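Segregation protein (Thermus thermophilus, PDB 2BEJ) hydrolyses ATP and binds double-stranded DNA cooperatively in an ATP-dependent way, forming nucleoprotein filaments, and probably acts in chromosome partitioning. Local coordinates at residues A[21-26]-A[233-238]; A[177-182]-A[203-208]; A[207-212]-A[228-233]. One frame throughout, in Å; residues are numbered along the deposited sequence.

How the contacts relate
The three contacts lie on one side of the chain and all touch the same ADP. Contact 1 sits at the phosphate end, where Thr21 and Thr22 hold the nucleotide and its magnesium ion; contacts 2 and 3 hold the adenine through Pro207 and Asn209. The centres of contacts 1 and 2 are about 12 Å apart. Contact 3 is centred about 10 Å from contact 1 and about 9 Å from contact 2. Contacts 2 and 3 share Pro207 and Arg208, while 1 and 3 share His233 on helix 230-248. Leu212 joins them: its CD1 is 3.7 Å from Ile206 CG2, and its CD2 lies 3.7 Å from Tyr235 CE2. All three also touch the second subunit.

Contact 1. Residues A[21-26]-A[233-238]; sequences TTTAIN and HAYRRL. With MG (magnesium ion), chain C; ADP (adenosine-5'-diphosphate), chain B.
Tyr235 of helix 230-248 extends its phenol across to Thr22, Thr23 and Asn26 of helix 20-33, and the close packing is all around that ring. Asn26 places CB over one face, 3.8 Å from the centroid of the Tyr235 ring and 22° off its normal, a CH-pi contact shifted toward the rim. Because Asn26 CG stands anti to its carbonyl carbon (chi1 -69°), the amide passes across the ring with its plane turned 42° from it; OD1 is bonded to Ile222 N. At the phenol tip, Tyr235 OH and Thr23 OG1 are 2.8 Å apart, the threonine oxygen lying in the ring plane. Thr23 OG1 also bonds Gly19 O, which ties this tip to the P-loop. The start of helix 20-33 is held as closely by the nucleotide: Thr22 OG1 donates to ADP O2A at 2.6 Å, Thr21 N donates to ADP O1B, and Thr21 OG1 and ADP O1B both bind the magnesium ion.

The rest is looser. Thr23 CG2 comes no nearer than 4.1 Å to Leu238 CD2, and the segment axes stay 10.5 Å apart, so the tyrosine spans most of the gap. On the outer side of helix 230-248 the partly exposed Arg237 forms a salt bridge with Glu190 of the second subunit. Leu212 of helix 210-214 packs on Thr22, Asn26 and Tyr235, while Leu175 and Thr177 of strand 170-177 back Thr23, leaving the contact buried between sheet and helices.

Contact 2. Residues A[177-182]-A[203-208]; sequences TMYDGR and WTVIPR. With ADP (adenosine-5'-diphosphate), chain B.
Tyr179 and Val205 meet through CB and CG1 at 3.5 Å. The tyrosine CG, anti to its backbone N (chi1 178°), carries the ring on past Val205 toward Arg237 and His233 of the second subunit.

On the nucleotide side, Met178 and Arg208 both lie over the same face of the ADP adenine; the spacing of Met178 SD and Arg208 NH1 is too short in the model to be trusted. Met178 CG stands 3.4 Å from ADP C5, and the bend at chi3 (-139°) carries its CE on toward the imidazole part of the base, 3.6 Å from ADP C8. Arg208 runs extended from CG to NE past the other end of the base, with ADP C2 over one face of its guanidinium. Farther along, Asp180 directs its carboxylate nearly parallel to that guanidinium, though OD2 stays 4.2 Å from Arg208 CD; its charge is taken by Arg182, which grips both oxygens side-on, and OD1 also accepts from Arg182 N in an Asx turn.

Backbone bonds hold the two loops together: Tyr179 N donates to Ile206 O and Arg208 N to Tyr179 O, giving a single bridge between Tyr179 and Pro207. That bridge probably helps to place Pro207 O, which accepts from ADP N6 at 2.8 Å and 176°. Here two loops, one leaving the edge strand 170-177, form one side of the adenine pocket of a ParA-family P-loop ATPase, reading the exocyclic amine through a backbone carbonyl.

Contact 3. Residues A[207-212]-A[228-233]; sequences PRNVRL and TSPGAH. With ADP (adenosine-5'-diphosphate), chain B.
Asn209 sets its amide across the ring of Pro230 at about a right angle, ND2 lying 3.4 Å from Pro230 CD. Beside it the two prolines touch, Pro207 CG being 3.9 Å from Pro230 CB. Deeper in, Leu212 CD1 comes to 3.6 Å from Gly231 CA, an approach that the missing glycine side chain makes possible. Arg211 CB passes Ser229 OG at 4.0 Å, so the first shell is almost wholly van der Waals packing.

The next shell holds these groups in place. With chi1 near -177° Asn209 swings its amide away from its own N, and OD1 comes round to the start of helix 210-214, where it caps Arg211 N through a weak bond. A water accepts from Gly231 N at 2.8 Å and donates to Ser229 OG, bridging the first turn of helix 230-248; its spacing to Asn209 OD1 is too short to be trusted. Ser229, the N-cap of that helix, is also held by OG on Ala226 O. On the nucleotide side, Asn209 N donates to ADP N1 at 3.1 Å and 163°, and Leu212 CB underlies the adenine on the face opposite Met178.

The contact thus joins the N-terminal ends of helices 210-214 and 230-248. Ile222 of helix 222-225 packs on Arg211, Leu212 and Ser229, and Pro207 packs on Ala234, farther along helix 230-248.

Contact 1. Residues A[21-26]-A[233-238]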
# COMPACT_ATOMS: atom_id res chain seq x y z
N THR A 21 5.07 -16.45 -10.75
CA THR A 21 4.46 -17.66 -10.21
C THR A 21 4.03 -17.46 -8.74
O THR A 21 2.89 -17.78 -8.36
CB THR A 21 5.41 -18.88 -10.37
OG1 THR A 21 5.58 -19.17 -11.77
CG2 THR A 21 4.87 -20.11 -9.68
N THR A 22 4.94 -16.92 -7.93
CA THR A 22 4.63 -16.61 -6.51
C THR A 22 3.38 -15.71 -6.37
O THR A 22 2.52 -15.92 -5.49
CB THR A 22 5.86 -15.97 -5.80
OG1 THR A 22 7.02 -16.80 -6.00
CG2 THR A 22 5.61 -15.80 -4.28
N THR A 23 3.26 -14.74 -7.26
CA THR A 23 2.14 -13.80 -7.21
C THR A 23 0.87 -14.48 -7.69
O THR A 23 -0.20 -14.33 -7.08
CB THR A 23 2.47 -12.49 -7.99
OG1 THR A 23 3.60 -11.86 -7.38
CG2 THR A 23 1.29 -11.51 -7.99
N ALA A 24 0.99 -15.27 -8.77
CA ALA A 24 -0.14 -16.05 -9.29
C ALA A 24 -0.73 -16.95 -8.22
O ALA A 24 -1.94 -16.95 -7.99
CB ALA A 24 0.31 -16.90 -10.49
N ILE A 25 0.14 -17.73 -7.57
CA ILE A 25 -0.28 -18.70 -6.58
C ILE A 25 -0.95 -17.99 -5.39
O ILE A 25 -2.06 -18.34 -4.99
CB ILE A 25 0.91 -19.56 -6.08
CG1 ILE A 25 1.32 -20.56 -7.16
CG2 ILE A 25 0.55 -20.30 -4.77
CD1 ILE A 25 2.58 -21.35 -6.82
N ASN A 26 -0.27 -16.98 -4.86
CA ASN A 26 -0.74 -16.36 -3.63
C ASN A 26 -1.91 -15.39 -3.77
O ASN A 26 -2.72 -15.30 -2.87
CB ASN A 26 0.42 -15.80 -2.82
CG ASN A 26 1.28 -16.90 -2.25
OD1 ASN A 26 0.77 -17.87 -1.67
ND2 ASN A 26 2.59 -16.78 -2.43
N HIS A 233 0.57 -11.46 4.85
CA HIS A 233 -0.12 -10.19 5.06
C HIS A 233 -0.08 -9.33 3.78
O HIS A 233 -1.07 -8.71 3.41
CB HIS A 233 0.50 -9.40 6.22
CG HIS A 233 0.47 -10.10 7.55
ND1 HIS A 233 -0.70 -10.31 8.26
CD2 HIS A 233 1.47 -10.59 8.32
CE1 HIS A 233 -0.42 -10.92 9.39
NE2 HIS A 233 0.89 -11.10 9.46
N ALA A 234 1.06 -9.31 3.10
CA ALA A 234 1.21 -8.52 1.87
C ALA A 234 0.33 -9.03 0.72
O ALA A 234 -0.35 -8.23 0.07
CB ALA A 234 2.70 -8.47 1.44
N TYR A 235 0.35 -10.33 0.47
CA TYR A 235 -0.47 -10.92 -0.60
C TYR A 235 -1.97 -10.83 -0.35
O TYR A 235 -2.75 -10.72 -1.31
CB TYR A 235 -0.04 -12.36 -0.93
CG TYR A 235 1.09 -12.39 -1.95
CD1 TYR A 235 0.91 -11.88 -3.23
CD2 TYR A 235 2.35 -12.89 -1.61
CE1 TYR A 235 1.96 -11.88 -4.17
CE2 TYR A 235 3.40 -12.90 -2.53
CZ TYR A 235 3.20 -12.38 -3.81
OH TYR A 235 4.23 -12.39 -4.72
N ARG A 236 -2.37 -10.88 0.92
CA ARG A 236 -3.76 -10.67 1.30
C ARG A 236 -4.20 -9.22 0.98
O ARG A 236 -5.28 -9.01 0.44
CB ARG A 236 -3.95 -10.99 2.80
CG ARG A 236 -5.25 -10.47 3.44
CD ARG A 236 -6.33 -11.53 3.47
NE ARG A 236 -7.62 -11.06 4.00
CZ ARG A 236 -8.17 -11.47 5.15
NH1 ARG A 236 -7.56 -12.36 5.93
NH2 ARG A 236 -9.36 -10.99 5.52
N ARG A 237 -3.36 -8.25 1.32
CA ARG A 237 -3.62 -6.86 1.01
C ARG A 237 -3.56 -6.61 -0.50
O ARG A 237 -4.36 -5.85 -1.05
CB ARG A 237 -2.63 -5.98 1.78
CG ARG A 237 -2.81 -4.47 1.62
CD ARG A 237 -1.87 -3.71 2.59
NE ARG A 237 -1.96 -4.23 3.96
CZ ARG A 237 -0.94 -4.79 4.62
NH1 ARG A 237 0.27 -4.89 4.08
NH2 ARG A 237 -1.14 -5.26 5.85
N LEU A 238 -2.63 -7.28 -1.18
CA LEU A 238 -2.56 -7.17 -2.63
C LEU A 238 -3.84 -7.65 -3.31
O LEU A 238 -4.34 -7.00 -4.23
CB LEU A 238 -1.36 -7.93 -3.19
CG LEU A 238 -1.23 -7.75 -4.71
CD1 LEU A 238 -0.94 -6.29 -5.08
CD2 LEU A 238 -0.19 -8.72 -5.31
MG MG C . 6.84 -18.50 -13.22
PB ADP B . 8.95 -16.15 -11.88
O1B ADP B . 7.73 -17.03 -11.89
O2B ADP B . 8.69 -14.72 -12.28
O3B ADP B . 10.12 -16.76 -12.60
PA ADP B . 8.95 -17.05 -9.14
O1A ADP B . 8.87 -18.48 -9.63
O2A ADP B . 7.70 -16.49 -8.51
O3A ADP B . 9.43 -16.07 -10.34
O5' ADP B . 10.15 -16.87 -8.11
C5' ADP B . 11.47 -17.33 -8.38
C4' ADP B . 12.07 -17.78 -7.05
O4' ADP B . 12.12 -16.68 -6.13
C3' ADP B . 11.19 -18.84 -6.42
O3' ADP B . 12.01 -19.81 -5.75
C2' ADP B . 10.40 -18.10 -5.37
O2' ADP B . 10.05 -18.95 -4.28
C1' ADP B . 11.33 -16.96 -4.97
N9 ADP B . 10.54 -15.78 -4.52
C8 ADP B . 9.54 -15.17 -5.19
N7 ADP B . 9.04 -14.13 -4.48
C5 ADP B . 9.73 -14.05 -3.33
C6 ADP B . 9.74 -13.17 -2.13
N6 ADP B . 8.87 -12.14 -2.01
N1 ADP B . 10.63 -13.44 -1.15
C2 ADP B . 11.51 -14.46 -1.25
N3 ADP B . 11.57 -15.29 -2.31
C4 ADP B . 10.73 -15.14 -3.36
O HOH W 1 6.46 -20.60 -14.23
O HOH W 2 8.88 -18.35 -14.24
O HOH W 3 5.54 -17.63 -14.33
O HOH W 4 8.13 -19.54 -12.12

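Contact 2. Residues A[177-182]-A[203-208]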
# COMPACT_ATOMS: atom_id res chain seq x y z
N THR A 177 8.12 -6.73 -6.03
CA THR A 177 8.25 -8.01 -5.33
C THR A 177 9.67 -8.17 -4.79
O THR A 177 10.59 -7.49 -5.24
CB THR A 177 7.96 -9.23 -6.26
OG1 THR A 177 8.94 -9.27 -7.32
CG2 THR A 177 6.59 -9.15 -6.87
N MET A 178 9.83 -9.09 -3.83
CA MET A 178 11.14 -9.40 -3.22
C MET A 178 11.87 -8.14 -2.76
O MET A 178 13.08 -8.00 -2.94
CB MET A 178 12.03 -10.20 -4.18
CG MET A 178 11.36 -11.41 -4.74
SD MET A 178 12.45 -12.31 -5.83
CE MET A 178 11.30 -12.73 -7.11
N TYR A 179 11.11 -7.23 -2.15
CA TYR A 179 11.65 -5.99 -1.63
C TYR A 179 12.51 -6.35 -0.43
O TYR A 179 12.02 -6.85 0.58
CB TYR A 179 10.48 -5.08 -1.24
CG TYR A 179 10.84 -3.73 -0.63
CD1 TYR A 179 10.72 -2.56 -1.37
CD2 TYR A 179 11.26 -3.63 0.69
CE1 TYR A 179 11.01 -1.30 -0.80
CE2 TYR A 179 11.57 -2.40 1.26
CZ TYR A 179 11.44 -1.24 0.51
OH TYR A 179 11.74 -0.01 1.08
N ASP A 180 13.82 -6.13 -0.57
CA ASP A 180 14.78 -6.47 0.48
C ASP A 180 14.84 -5.34 1.50
O ASP A 180 15.34 -4.26 1.21
CB ASP A 180 16.17 -6.75 -0.13
CG ASP A 180 17.10 -7.51 0.81
OD1 ASP A 180 17.18 -7.18 2.01
OD2 ASP A 180 17.77 -8.46 0.35
N GLY A 181 14.32 -5.60 2.68
CA GLY A 181 14.27 -4.61 3.75
C GLY A 181 15.60 -4.32 4.44
O GLY A 181 15.69 -3.39 5.23
N ARG A 182 16.64 -5.11 4.14
CA ARG A 182 17.93 -4.92 4.83
C ARG A 182 18.74 -3.75 4.25
O ARG A 182 19.80 -3.41 4.76
CB ARG A 182 18.78 -6.21 4.82
CG ARG A 182 18.04 -7.51 5.18
CD ARG A 182 18.78 -8.74 4.63
NE ARG A 182 19.04 -8.64 3.19
CZ ARG A 182 20.25 -8.63 2.62
NH1 ARG A 182 21.35 -8.76 3.35
NH2 ARG A 182 20.35 -8.51 1.30
N TRP A 203 0.37 0.01 -4.50
CA TRP A 203 0.89 0.47 -3.21
C TRP A 203 1.41 -0.67 -2.35
O TRP A 203 2.39 -0.50 -1.62
CB TRP A 203 -0.14 1.32 -2.47
CG TRP A 203 -0.27 2.63 -3.14
CD1 TRP A 203 -1.25 3.01 -4.00
CD2 TRP A 203 0.68 3.71 -3.11
NE1 TRP A 203 -1.00 4.28 -4.47
CE2 TRP A 203 0.19 4.73 -3.94
CE3 TRP A 203 1.90 3.91 -2.44
CZ2 TRP A 203 0.85 5.95 -4.12
CZ3 TRP A 203 2.57 5.12 -2.62
CH2 TRP A 203 2.04 6.12 -3.46
N THR A 204 0.77 -1.83 -2.45
CA THR A 204 1.22 -3.03 -1.76
C THR A 204 2.50 -3.54 -2.43
O THR A 204 2.56 -3.69 -3.66
CB THR A 204 0.14 -4.12 -1.79
OG1 THR A 204 -1.10 -3.57 -1.30
CG2 THR A 204 0.54 -5.29 -0.91
N VAL A 205 3.50 -3.79 -1.60
CA VAL A 205 4.82 -4.24 -2.01
C VAL A 205 5.08 -5.57 -1.29
O VAL A 205 4.78 -5.70 -0.10
CB VAL A 205 5.88 -3.19 -1.60
CG1 VAL A 205 7.28 -3.71 -1.84
CG2 VAL A 205 5.67 -1.89 -2.37
N ILE A 206 5.63 -6.54 -2.01
CA ILE A 206 5.86 -7.87 -1.47
C ILE A 206 7.30 -7.96 -0.93
O ILE A 206 8.25 -7.84 -1.69
CB ILE A 206 5.62 -8.99 -2.54
CG1 ILE A 206 4.27 -8.81 -3.26
CG2 ILE A 206 5.79 -10.38 -1.92
CD1 ILE A 206 3.03 -8.90 -2.38
N PRO A 207 7.45 -8.20 0.39
CA PRO A 207 8.77 -8.29 1.01
C PRO A 207 9.49 -9.56 0.58
O PRO A 207 8.85 -10.60 0.36
CB PRO A 207 8.45 -8.36 2.51
CG PRO A 207 7.06 -8.97 2.57
CD PRO A 207 6.36 -8.43 1.36
N ARG A 208 10.80 -9.47 0.43
CA ARG A 208 11.63 -10.66 0.36
C ARG A 208 11.55 -11.31 1.74
O ARG A 208 11.86 -10.67 2.76
CB ARG A 208 13.08 -10.33 -0.03
CG ARG A 208 13.99 -11.57 -0.18
CD ARG A 208 15.14 -11.33 -1.16
NE ARG A 208 15.60 -12.58 -1.78
CZ ARG A 208 15.30 -12.98 -3.02
NH1 ARG A 208 14.53 -12.23 -3.81
NH2 ARG A 208 15.77 -14.13 -3.49
PB ADP B . 8.95 -16.15 -11.88
O1B ADP B . 7.73 -17.03 -11.89
O2B ADP B . 8.69 -14.72 -12.28
O3B ADP B . 10.12 -16.76 -12.60
PA ADP B . 8.95 -17.05 -9.14
O1A ADP B . 8.87 -18.48 -9.63
O2A ADP B . 7.70 -16.49 -8.51
O3A ADP B . 9.43 -16.07 -10.34
O5' ADP B . 10.15 -16.87 -8.11
C5' ADP B . 11.47 -17.33 -8.38
C4' ADP B . 12.07 -17.78 -7.05
O4' ADP B . 12.12 -16.68 -6.13
C3' ADP B . 11.19 -18.84 -6.42
O3' ADP B . 12.01 -19.81 -5.75
C2' ADP B . 10.40 -18.10 -5.37
O2' ADP B . 10.05 -18.95 -4.28
C1' ADP B . 11.33 -16.96 -4.97
N9 ADP B . 10.54 -15.78 -4.52
C8 ADP B . 9.54 -15.17 -5.19
N7 ADP B . 9.04 -14.13 -4.48
C5 ADP B . 9.73 -14.05 -3.33
C6 ADP B . 9.74 -13.17 -2.13
N6 ADP B . 8.87 -12.14 -2.01
N1 ADP B . 10.63 -13.44 -1.15
C2 ADP B . 11.51 -14.46 -1.25
N3 ADP B . 11.57 -15.29 -2.31
C4 ADP B . 10.73 -15.14 -3.36
O HOH W 5 13.06 -8.17 3.47

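Contact 3. Residues A[207-212]-A[228-233]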
# COMPACT_ATOMS: atom_id res chain seq x y z
N PRO A 207 7.45 -8.20 0.39
CA PRO A 207 8.77 -8.29 1.01
C PRO A 207 9.49 -9.56 0.58
O PRO A 207 8.85 -10.60 0.36
CB PRO A 207 8.45 -8.36 2.51
CG PRO A 207 7.06 -8.97 2.57
CD PRO A 207 6.36 -8.43 1.36
N ARG A 208 10.80 -9.47 0.43
CA ARG A 208 11.63 -10.66 0.36
C ARG A 208 11.55 -11.31 1.74
O ARG A 208 11.86 -10.67 2.76
CB ARG A 208 13.08 -10.33 -0.03
CG ARG A 208 13.99 -11.57 -0.18
CD ARG A 208 15.14 -11.33 -1.16
NE ARG A 208 15.60 -12.58 -1.78
CZ ARG A 208 15.30 -12.98 -3.02
NH1 ARG A 208 14.53 -12.23 -3.81
NH2 ARG A 208 15.77 -14.13 -3.49
N ASN A 209 11.12 -12.57 1.76
CA ASN A 209 10.91 -13.29 3.00
C ASN A 209 11.11 -14.79 2.78
O ASN A 209 10.59 -15.37 1.82
CB ASN A 209 9.51 -12.99 3.54
CG ASN A 209 9.23 -13.66 4.86
OD1 ASN A 209 8.60 -14.72 4.91
ND2 ASN A 209 9.71 -13.06 5.95
N VAL A 210 11.88 -15.41 3.67
CA VAL A 210 12.21 -16.83 3.59
C VAL A 210 10.99 -17.75 3.47
O VAL A 210 11.01 -18.72 2.73
CB VAL A 210 13.15 -17.27 4.77
CG1 VAL A 210 12.40 -17.35 6.10
CG2 VAL A 210 13.84 -18.58 4.45
N ARG A 211 9.92 -17.42 4.20
CA ARG A 211 8.71 -18.24 4.17
C ARG A 211 8.06 -18.31 2.79
O ARG A 211 7.51 -19.35 2.42
CB ARG A 211 7.71 -17.76 5.23
CG ARG A 211 8.17 -18.04 6.67
CD ARG A 211 8.02 -19.51 6.99
NE ARG A 211 8.54 -19.89 8.30
CZ ARG A 211 7.96 -19.59 9.46
NH1 ARG A 211 6.85 -18.85 9.50
NH2 ARG A 211 8.52 -20.01 10.59
N LEU A 212 8.13 -17.21 2.03
CA LEU A 212 7.65 -17.18 0.64
C LEU A 212 8.49 -18.06 -0.28
O LEU A 212 7.96 -18.77 -1.12
CB LEU A 212 7.59 -15.76 0.07
CG LEU A 212 6.38 -14.88 0.41
CD1 LEU A 212 6.66 -13.43 0.06
CD2 LEU A 212 5.11 -15.36 -0.30
N THR A 228 0.78 -15.97 9.03
CA THR A 228 1.07 -14.70 9.69
C THR A 228 2.43 -14.10 9.32
O THR A 228 2.87 -13.13 9.93
CB THR A 228 0.95 -14.78 11.23
OG1 THR A 228 1.82 -15.81 11.72
CG2 THR A 228 -0.49 -15.06 11.65
N SER A 229 3.08 -14.69 8.31
CA SER A 229 4.37 -14.20 7.86
C SER A 229 4.24 -12.88 7.04
O SER A 229 3.15 -12.55 6.56
CB SER A 229 5.11 -15.28 7.07
OG SER A 229 4.45 -15.59 5.86
N PRO A 230 5.33 -12.11 6.92
CA PRO A 230 5.21 -10.82 6.23
C PRO A 230 4.63 -10.93 4.81
O PRO A 230 3.87 -10.06 4.39
CB PRO A 230 6.66 -10.31 6.21
CG PRO A 230 7.29 -10.96 7.41
CD PRO A 230 6.70 -12.34 7.43
N GLY A 231 4.97 -12.01 4.11
CA GLY A 231 4.50 -12.27 2.75
C GLY A 231 3.03 -12.60 2.63
O GLY A 231 2.40 -12.29 1.62
N ALA A 232 2.48 -13.22 3.68
CA ALA A 232 1.08 -13.58 3.73
C ALA A 232 0.21 -12.32 3.89
O ALA A 232 -0.73 -12.13 3.13
CB ALA A 232 0.82 -14.59 4.88
N HIS A 233 0.57 -11.46 4.85
CA HIS A 233 -0.12 -10.19 5.06
C HIS A 233 -0.08 -9.33 3.78
O HIS A 233 -1.07 -8.71 3.41
CB HIS A 233 0.50 -9.40 6.22
CG HIS A 233 0.47 -10.10 7.55
ND1 HIS A 233 -0.70 -10.31 8.26
CD2 HIS A 233 1.47 -10.59 8.32
CE1 HIS A 233 -0.42 -10.92 9.39
NE2 HIS A 233 0.89 -11.10 9.46
PB ADP B . 8.95 -16.15 -11.88
O1B ADP B . 7.73 -17.03 -11.89
O2B ADP B . 8.69 -14.72 -12.28
O3B ADP B . 10.12 -16.76 -12.60
PA ADP B . 8.95 -17.05 -9.14
O1A ADP B . 8.87 -18.48 -9.63
O2A ADP B . 7.70 -16.49 -8.51
O3A ADP B . 9.43 -16.07 -10.34
O5' ADP B . 10.15 -16.87 -8.11
C5' ADP B . 11.47 -17.33 -8.38
C4' ADP B . 12.07 -17.78 -7.05
O4' ADP B . 12.12 -16.68 -6.13
C3' ADP B . 11.19 -18.84 -6.42
O3' ADP B . 12.01 -19.81 -5.75
C2' ADP B . 10.40 -18.10 -5.37
O2' ADP B . 10.05 -18.95 -4.28
C1' ADP B . 11.33 -16.96 -4.97
N9 ADP B . 10.54 -15.78 -4.52
C8 ADP B . 9.54 -15.17 -5.19
N7 ADP B . 9.04 -14.13 -4.48
C5 ADP B . 9.73 -14.05 -3.33
C6 ADP B . 9.74 -13.17 -2.13
N6 ADP B . 8.87 -12.14 -2.01
N1 ADP B . 10.63 -13.44 -1.15
C2 ADP B . 11.51 -14.46 -1.25
N3 ADP B . 11.57 -15.29 -2.31
C4 ADP B . 10.73 -15.14 -3.36
O HOH W 6 6.36 -14.43 4.00